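Local coordinates for putative oxidoreductase (Bacteroides fragilis NCTC 9343, PDB 3EOF), which probably acts as an FMN-dependent oxidoreductase of the nitroreductase family, and binds flavin mononucleotide, at residues 135-138 and 139-142; 204-207 and 208-211; 214-217 and 218-222. All coordinates share one frame; numbering follows the deposited sequence.

Contact 1 (135-138 and 139-142); sequences TYNP and QMII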
loop_
_atom_site.group_PDB
_atom_site.type_symbol
_atom_site.label_atom_id
_atom_site.label_comp_id
_atom_site.label_asym_id
_atom_site.label_seq_id
_atom_site.Cartn_x
_atom_site.Cartn_y
_atom_site.Cartn_z
ATOM N N THR A 135 5.126 -9.532 -7.691
ATOM C CA THR A 135 5.965 -8.578 -8.388
ATOM C C THR A 135 7.250 -9.256 -8.923
ATOM O O THR A 135 8.042 -8.636 -9.615
ATOM C CB THR A 135 6.200 -7.337 -7.520
ATOM O OG1 THR A 135 6.509 -7.734 -6.183
ATOM C CG2 THR A 135 4.934 -6.487 -7.462
ATOM N N TYR A 136 7.466 -10.530 -8.612
ATOM C CA TYR A 136 8.581 -11.288 -9.281
ATOM C C TYR A 136 8.082 -11.860 -10.593
ATOM O O TYR A 136 8.832 -11.975 -11.590
ATOM C CB TYR A 136 9.123 -12.437 -8.426
ATOM C CG TYR A 136 9.973 -11.962 -7.289
ATOM C CD1 TYR A 136 9.386 -11.347 -6.182
ATOM C CD2 TYR A 136 11.358 -12.084 -7.334
ATOM C CE1 TYR A 136 10.143 -10.881 -5.144
ATOM C CE2 TYR A 136 12.141 -11.609 -6.302
ATOM C CZ TYR A 136 11.526 -11.014 -5.196
ATOM O OH TYR A 136 12.288 -10.532 -4.150
ATOM N N ASN A 137 6.829 -12.317 -10.572
ATOM C CA ASN A 137 6.220 -12.928 -11.765
ATOM C C ASN A 137 4.933 -12.291 -12.228
ATOM O O ASN A 137 3.963 -13.001 -12.502
ATOM C CB ASN A 137 5.968 -14.395 -11.492
ATOM C CG ASN A 137 7.207 -15.243 -11.657
ATOM O OD1 ASN A 137 7.957 -15.100 -12.627
ATOM N ND2 ASN A 137 7.398 -16.176 -10.731
ATOM N N PRO A 138 4.940 -10.965 -12.400
ATOM C CA PRO A 138 3.709 -10.318 -12.810
ATOM C C PRO A 138 3.278 -10.780 -14.196
ATOM O O PRO A 138 2.101 -10.960 -14.434
ATOM C CB PRO A 138 4.066 -8.807 -12.771
ATOM C CG PRO A 138 5.558 -8.782 -13.018
ATOM C CD PRO A 138 6.040 -9.985 -12.256
ATOM N N GLN A 139 4.192 -11.001 -15.125
ATOM C CA GLN A 139 3.718 -11.438 -16.427
ATOM C C GLN A 139 2.889 -12.710 -16.359
ATOM O O GLN A 139 1.885 -12.806 -17.029
ATOM C CB GLN A 139 4.854 -11.607 -17.417
ATOM C CG GLN A 139 4.328 -11.788 -18.896
ATOM C CD GLN A 139 3.522 -10.588 -19.374
ATOM O OE1 GLN A 139 4.020 -9.479 -19.339
ATOM N NE2 GLN A 139 2.266 -10.806 -19.808
HETATM N N MSE A 140 3.304 -13.683 -15.551
HETATM C CA MSE A 140 2.615 -14.971 -15.423
HETATM C C MSE A 140 1.257 -14.796 -14.809
HETATM O O MSE A 140 0.327 -15.490 -15.143
HETATM C CB MSE A 140 3.421 -15.924 -14.561
HETATM C CG MSE A 140 4.730 -16.423 -15.219
HETATM SE SE MSE A 140 5.747 -17.593 -14.024
HETATM C CE MSE A 140 4.681 -19.048 -14.033
ATOM N N ILE A 141 1.154 -13.899 -13.879
ATOM C CA ILE A 141 -0.136 -13.615 -13.231
ATOM C C ILE A 141 -0.973 -12.899 -14.271
ATOM O O ILE A 141 -2.139 -13.194 -14.419
ATOM C CB ILE A 141 0.088 -12.786 -11.976
ATOM C CG1 ILE A 141 0.890 -13.623 -10.979
ATOM C CG2 ILE A 141 -1.239 -12.359 -11.332
ATOM C CD1 ILE A 141 1.411 -12.872 -9.784
ATOM N N ILE A 142 -0.367 -11.974 -15.033
ATOM C CA ILE A 142 -1.104 -11.288 -16.093
ATOM C C ILE A 142 -1.709 -12.272 -17.099
ATOM O O ILE A 142 -2.870 -12.147 -17.460
ATOM C CB ILE A 142 -0.248 -10.241 -16.799
ATOM C CG1 ILE A 142 -0.038 -9.046 -15.850
ATOM C CG2 ILE A 142 -0.901 -9.833 -18.128
ATOM C CD1 ILE A 142 1.206 -8.231 -16.211
HETATM O O HOH W 1 6.597 -13.601 -14.807
#
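Two similar first torsions set Asn137 and Met140 side by side. In Asn137, CG lies opposite the carbonyl carbon (chi1 -81°). Met140, deposited as selenomethionine, does the same and runs straight on through chi2 before bending at chi3. The two side chains therefore point the same way. The SE atom of Met140 comes to rest over the flat face of the Asn137 amide, 3.6 Å from CG of Asn137. SE stands almost straight above CG, with OD1 equally near and ND2 a little farther, so it meets the face of the amide and not its rim. This is a van der Waals contact.

Asn137 holds the N-cap position of helix 138-145, but its side chain makes no direct capping bond. Water 1 takes part instead: it donates to OD1 of Asn137 at 3.0 Å and accepts a weak bond from the backbone N of Met140. The other end of the amide is held too, since ND2 of Asn137 bonds to the carbonyl oxygen of Ala61. Both ends of the flat group thus have a partner, which limits its rotation.

The helix starts with the carbonyl of Asn137. Its O accepts the N-H of Ile141 at 3.3 Å, in the carbonyl plane, and a weaker bond from N of Met140. Pro138 follows in the first turn, where its missing N-H costs no helix bond. Its O receives N of Ile142 at 2.7 Å in a nearly linear bond. CG1 of Ile142 lies alongside the same oxygen, 3.2 Å from O of Pro138. CG1 of Ile141 likewise lies by the carbonyl oxygen of Asn137. The Pro138 ring packs on Phe152 and Pro153 of strand 151-160 and on Val240 of helix 227-243.

Contact 2 (204-207 and 208-211); sequences NKLF and IEEN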
loop_
_atom_site.group_PDB
_atom_site.type_symbol
_atom_site.label_atom_id
_atom_site.label_comp_id
_atom_site.label_asym_id
_atom_site.label_seq_id
_atom_site.Cartn_x
_atom_site.Cartn_y
_atom_site.Cartn_z
ATOM N N ASN A 204 16.079 -16.987 14.277
ATOM C CA ASN A 204 17.017 -16.200 13.496
ATOM C C ASN A 204 18.386 -16.827 13.524
ATOM O O ASN A 204 19.052 -16.871 12.511
ATOM C CB ASN A 204 17.018 -14.724 13.942
ATOM C CG ASN A 204 15.777 -13.995 13.502
ATOM O OD1 ASN A 204 15.310 -14.194 12.389
ATOM N ND2 ASN A 204 15.251 -13.127 14.345
ATOM N N LYS A 205 18.799 -17.312 14.684
ATOM C CA LYS A 205 20.058 -18.048 14.788
ATOM C C LYS A 205 19.972 -19.302 13.884
ATOM O O LYS A 205 20.900 -19.633 13.193
ATOM C CB LYS A 205 20.375 -18.360 16.264
ATOM C CG LYS A 205 20.777 -17.079 17.083
ATOM C CD LYS A 205 20.987 -17.311 18.610
ATOM C CE LYS A 205 19.697 -17.847 19.284
ATOM N NZ LYS A 205 19.725 -18.064 20.788
ATOM N N LEU A 206 18.818 -19.953 13.853
ATOM C CA LEU A 206 18.615 -21.132 13.008
ATOM C C LEU A 206 18.643 -20.724 11.545
ATOM O O LEU A 206 19.252 -21.392 10.727
ATOM C CB LEU A 206 17.296 -21.881 13.360
ATOM C CG LEU A 206 17.098 -23.203 12.601
ATOM C CD1 LEU A 206 18.223 -24.161 12.925
ATOM C CD2 LEU A 206 15.743 -23.842 12.870
ATOM N N PHE A 207 17.996 -19.612 11.224
ATOM C CA PHE A 207 17.959 -19.087 9.865
ATOM C C PHE A 207 19.374 -18.841 9.318
ATOM O O PHE A 207 19.684 -19.198 8.187
ATOM C CB PHE A 207 17.133 -17.811 9.889
ATOM C CG PHE A 207 16.679 -17.339 8.564
ATOM C CD1 PHE A 207 16.074 -18.208 7.664
ATOM C CD2 PHE A 207 16.751 -15.992 8.240
ATOM C CE1 PHE A 207 15.609 -17.740 6.425
ATOM C CE2 PHE A 207 16.281 -15.524 7.005
ATOM C CZ PHE A 207 15.694 -16.404 6.110
ATOM N N ILE A 208 20.246 -18.289 10.154
ATOM C CA ILE A 208 21.657 -18.045 9.787
ATOM C C ILE A 208 22.416 -19.351 9.590
ATOM O O ILE A 208 23.173 -19.537 8.624
ATOM C CB ILE A 208 22.381 -17.240 10.920
ATOM C CG1 ILE A 208 21.807 -15.831 11.074
ATOM C CG2 ILE A 208 23.872 -17.177 10.678
ATOM C CD1 ILE A 208 22.174 -15.137 12.444
ATOM N N GLU A 209 22.230 -20.256 10.537
ATOM C CA GLU A 209 22.939 -21.522 10.525
ATOM C C GLU A 209 22.541 -22.369 9.308
ATOM O O GLU A 209 23.396 -22.833 8.544
ATOM C CB GLU A 209 22.711 -22.229 11.881
ATOM C CG GLU A 209 23.532 -23.479 12.167
ATOM C CD GLU A 209 22.743 -24.817 12.113
ATOM O OE1 GLU A 209 21.505 -24.822 12.351
ATOM O OE2 GLU A 209 23.387 -25.880 11.887
ATOM N N GLU A 210 21.242 -22.500 9.087
ATOM C CA GLU A 210 20.750 -23.318 8.004
ATOM C C GLU A 210 20.996 -22.695 6.629
ATOM O O GLU A 210 20.731 -23.339 5.612
ATOM C CB GLU A 210 19.282 -23.704 8.236
ATOM C CG GLU A 210 18.249 -22.608 8.155
ATOM C CD GLU A 210 16.853 -23.082 8.597
ATOM O OE1 GLU A 210 16.702 -24.271 8.987
ATOM O OE2 GLU A 210 15.924 -22.245 8.563
ATOM N N ASN A 211 21.516 -21.457 6.601
ATOM C CA ASN A 211 21.862 -20.774 5.363
ATOM C C ASN A 211 23.365 -20.589 5.157
ATOM O O ASN A 211 23.776 -19.983 4.189
ATOM C CB ASN A 211 21.086 -19.465 5.261
ATOM C CG ASN A 211 19.690 -19.672 4.740
ATOM O OD1 ASN A 211 19.519 -20.011 3.568
ATOM N ND2 ASN A 211 18.681 -19.448 5.586
#
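Phe207 O accepts the side-chain ND2 of Asn211 at 2.8 Å. The oxygen lies close to the amide plane of Asn211, and the N-H points at it at 158°. One residue earlier, N of Glu210 gives a similarly short and straighter bond to O of Leu206. N of Ile208 and N of Glu209 continue the ladder back to the carbonyls of Asn204 and Lys205. These bonds belong to the end of helix 202-209, where an asparagine side chain reaches back to a carbonyl of the last turn.

The ND2 of Asn211 also lies 3.6 Å from CD1 of Phe207, with the amide and ring planes almost perpendicular. At the edge of the same ring, near its plane, stands OE2 of Glu210. Glu210 gets there by placing CG between its backbone N and carbonyl carbon (chi1 69°), which folds the chain back over the turn. Its CG comes 3.0 Å from O of Leu206, a tight fit. CD1 of Leu206 meets OE1 of Glu209 at 3.4 Å. The Phe207 ring packs on Leu216, Val219 and Arg224 of helix 216-224.

Contact 3 (214-217 and 218-222); sequences ETLP and QVFTD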
loop_
_atom_site.group_PDB
_atom_site.type_symbol
_atom_site.label_atom_id
_atom_site.label_comp_id
_atom_site.label_asym_id
_atom_site.label_seq_id
_atom_site.Cartn_x
_atom_site.Cartn_y
_atom_site.Cartn_z
ATOM N N GLU A 214 27.047 -16.050 8.585
ATOM C CA GLU A 214 27.564 -15.685 9.893
ATOM C C GLU A 214 26.624 -14.714 10.567
ATOM O O GLU A 214 26.456 -14.747 11.779
ATOM C CB GLU A 214 28.999 -15.151 9.737
ATOM C CG GLU A 214 29.938 -16.315 9.294
ATOM C CD GLU A 214 31.388 -15.943 8.931
ATOM O OE1 GLU A 214 31.745 -14.738 8.858
ATOM O OE2 GLU A 214 32.174 -16.895 8.677
ATOM N N THR A 215 25.955 -13.879 9.781
ATOM C CA THR A 215 25.026 -12.884 10.328
ATOM C C THR A 215 23.663 -12.939 9.641
ATOM O O THR A 215 23.506 -13.432 8.510
ATOM C CB THR A 215 25.607 -11.475 10.183
ATOM O OG1 THR A 215 25.543 -11.087 8.826
ATOM C CG2 THR A 215 27.067 -11.423 10.630
ATOM N N LEU A 216 22.669 -12.416 10.336
ATOM C CA LEU A 216 21.317 -12.419 9.836
ATOM C C LEU A 216 21.160 -11.660 8.484
ATOM O O LEU A 216 20.628 -12.217 7.534
ATOM C CB LEU A 216 20.351 -11.929 10.932
ATOM C CG LEU A 216 18.872 -11.953 10.574
ATOM C CD1 LEU A 216 18.486 -13.396 10.209
ATOM C CD2 LEU A 216 18.055 -11.410 11.726
ATOM N N PRO A 217 21.648 -10.406 8.385
ATOM C CA PRO A 217 21.574 -9.698 7.119
ATOM C C PRO A 217 22.178 -10.424 5.934
ATOM O O PRO A 217 21.727 -10.228 4.828
ATOM C CB PRO A 217 22.366 -8.413 7.400
ATOM C CG PRO A 217 22.172 -8.182 8.806
ATOM C CD PRO A 217 22.253 -9.548 9.418
ATOM N N GLN A 218 23.193 -11.249 6.142
ATOM C CA GLN A 218 23.774 -11.999 5.039
ATOM C C GLN A 218 22.759 -12.959 4.434
ATOM O O GLN A 218 22.819 -13.230 3.239
ATOM C CB GLN A 218 25.001 -12.772 5.474
ATOM C CG GLN A 218 26.201 -11.888 5.751
ATOM C CD GLN A 218 27.286 -12.582 6.515
ATOM O OE1 GLN A 218 27.120 -13.707 6.972
ATOM N NE2 GLN A 218 28.414 -11.925 6.656
ATOM N N VAL A 219 21.826 -13.471 5.242
ATOM C CA VAL A 219 20.838 -14.396 4.701
ATOM C C VAL A 219 19.968 -13.603 3.731
ATOM O O VAL A 219 19.606 -14.073 2.655
ATOM C CB VAL A 219 19.995 -15.038 5.789
ATOM C CG1 VAL A 219 18.955 -15.979 5.158
ATOM C CG2 VAL A 219 20.907 -15.794 6.788
ATOM N N PHE A 220 19.631 -12.385 4.112
ATOM C CA PHE A 220 18.833 -11.555 3.236
ATOM C C PHE A 220 19.518 -11.083 1.969
ATOM O O PHE A 220 18.922 -11.117 0.899
ATOM C CB PHE A 220 18.306 -10.369 4.017
ATOM C CG PHE A 220 17.280 -10.752 5.018
ATOM C CD1 PHE A 220 15.958 -10.843 4.659
ATOM C CD2 PHE A 220 17.630 -11.045 6.308
ATOM C CE1 PHE A 220 15.027 -11.234 5.551
ATOM C CE2 PHE A 220 16.672 -11.409 7.217
ATOM C CZ PHE A 220 15.382 -11.510 6.839
ATOM N N THR A 221 20.766 -10.634 2.098
ATOM C CA THR A 221 21.515 -10.082 0.983
ATOM C C THR A 221 22.070 -11.166 0.074
ATOM O O THR A 221 22.155 -10.969 -1.124
ATOM C CB THR A 221 22.725 -9.234 1.475
ATOM O OG1 THR A 221 23.684 -10.077 2.135
ATOM C CG2 THR A 221 22.281 -8.150 2.450
ATOM N N ASP A 222 22.457 -12.297 0.645
ATOM C CA ASP A 222 23.057 -13.373 -0.148
ATOM C C ASP A 222 22.109 -14.441 -0.688
ATOM O O ASP A 222 22.412 -15.105 -1.697
ATOM C CB ASP A 222 24.162 -14.054 0.663
ATOM C CG ASP A 222 25.291 -13.091 1.078
ATOM O OD1 ASP A 222 25.236 -11.862 0.777
ATOM O OD2 ASP A 222 26.236 -13.573 1.735
HETATM O O HOH W 2 30.773 -12.535 8.187
#
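The extended side chain of Gln218 runs back along the residues that precede it. Its CB lies 3.4 Å from O of Thr215, and that oxygen also accepts a weak bond from N of Gln218. CG comes next, placed opposite the carbonyl carbon by chi1 of -72°. It meets the hydroxyl of Thr215, with CG to OG1 at 3.2 Å, and the two side chains cross at about a right angle. CD stays beside the same hydroxyl.

At the tip, OE1 is gripped by two backbone N-H groups. N of Glu214 comes nearly in line with the side-chain carbonyl, at 2.8 Å from OE1 of Gln218. N of Thr215 reaches it at 3.0 Å from above the carbonyl plane. Helix 216-224 starts here, and the side chain from its first turn satisfies two N-H groups of the approach to it. NE2 of Gln218 bonds to water 2, which also donates to OE1 of Glu214, and to the carbonyl oxygen of Asn92 of the second subunit. With both amide ends bound, the group is held against rotation.

Thr215 OG1 also faces the dimer interface, bonding to O of Arg91 of the second subunit. Further along, N of Thr221 bonds to O of Pro217 at 2.9 Å, and the helix widens into a pi-type turn at 220-222. Leu216 and Phe220 lie side by side, with CD1 of Leu216 4.0 Å from CE2 of Phe220. The edge of the Phe220 ring faces O of Leu216, and Phe84 of the second subunit stacks edge-to-face on this ring.

How the contacts relate
Contacts 2 and 3 are neighbours. They lie on the successive helices 202-209 and 216-224, which pack together where CE2 of Phe207 meets CG1 of Val219 at 3.3 Å. Contact 2 is at the surface, at a helix end. Contact 3 is buried, at a helix start, and six of its residues lie within reach of the second subunit. Contact 1 is partly buried and lies nearer the centre of the chain, about 27 Å from contact 3 between centres. It also opens a helix, but there a water bridges the asparagine and the helix N-H. Within contacts 2 and 3 a side-chain amide bonds directly across the segments: ND2 donates in one, OE1 accepts in the other.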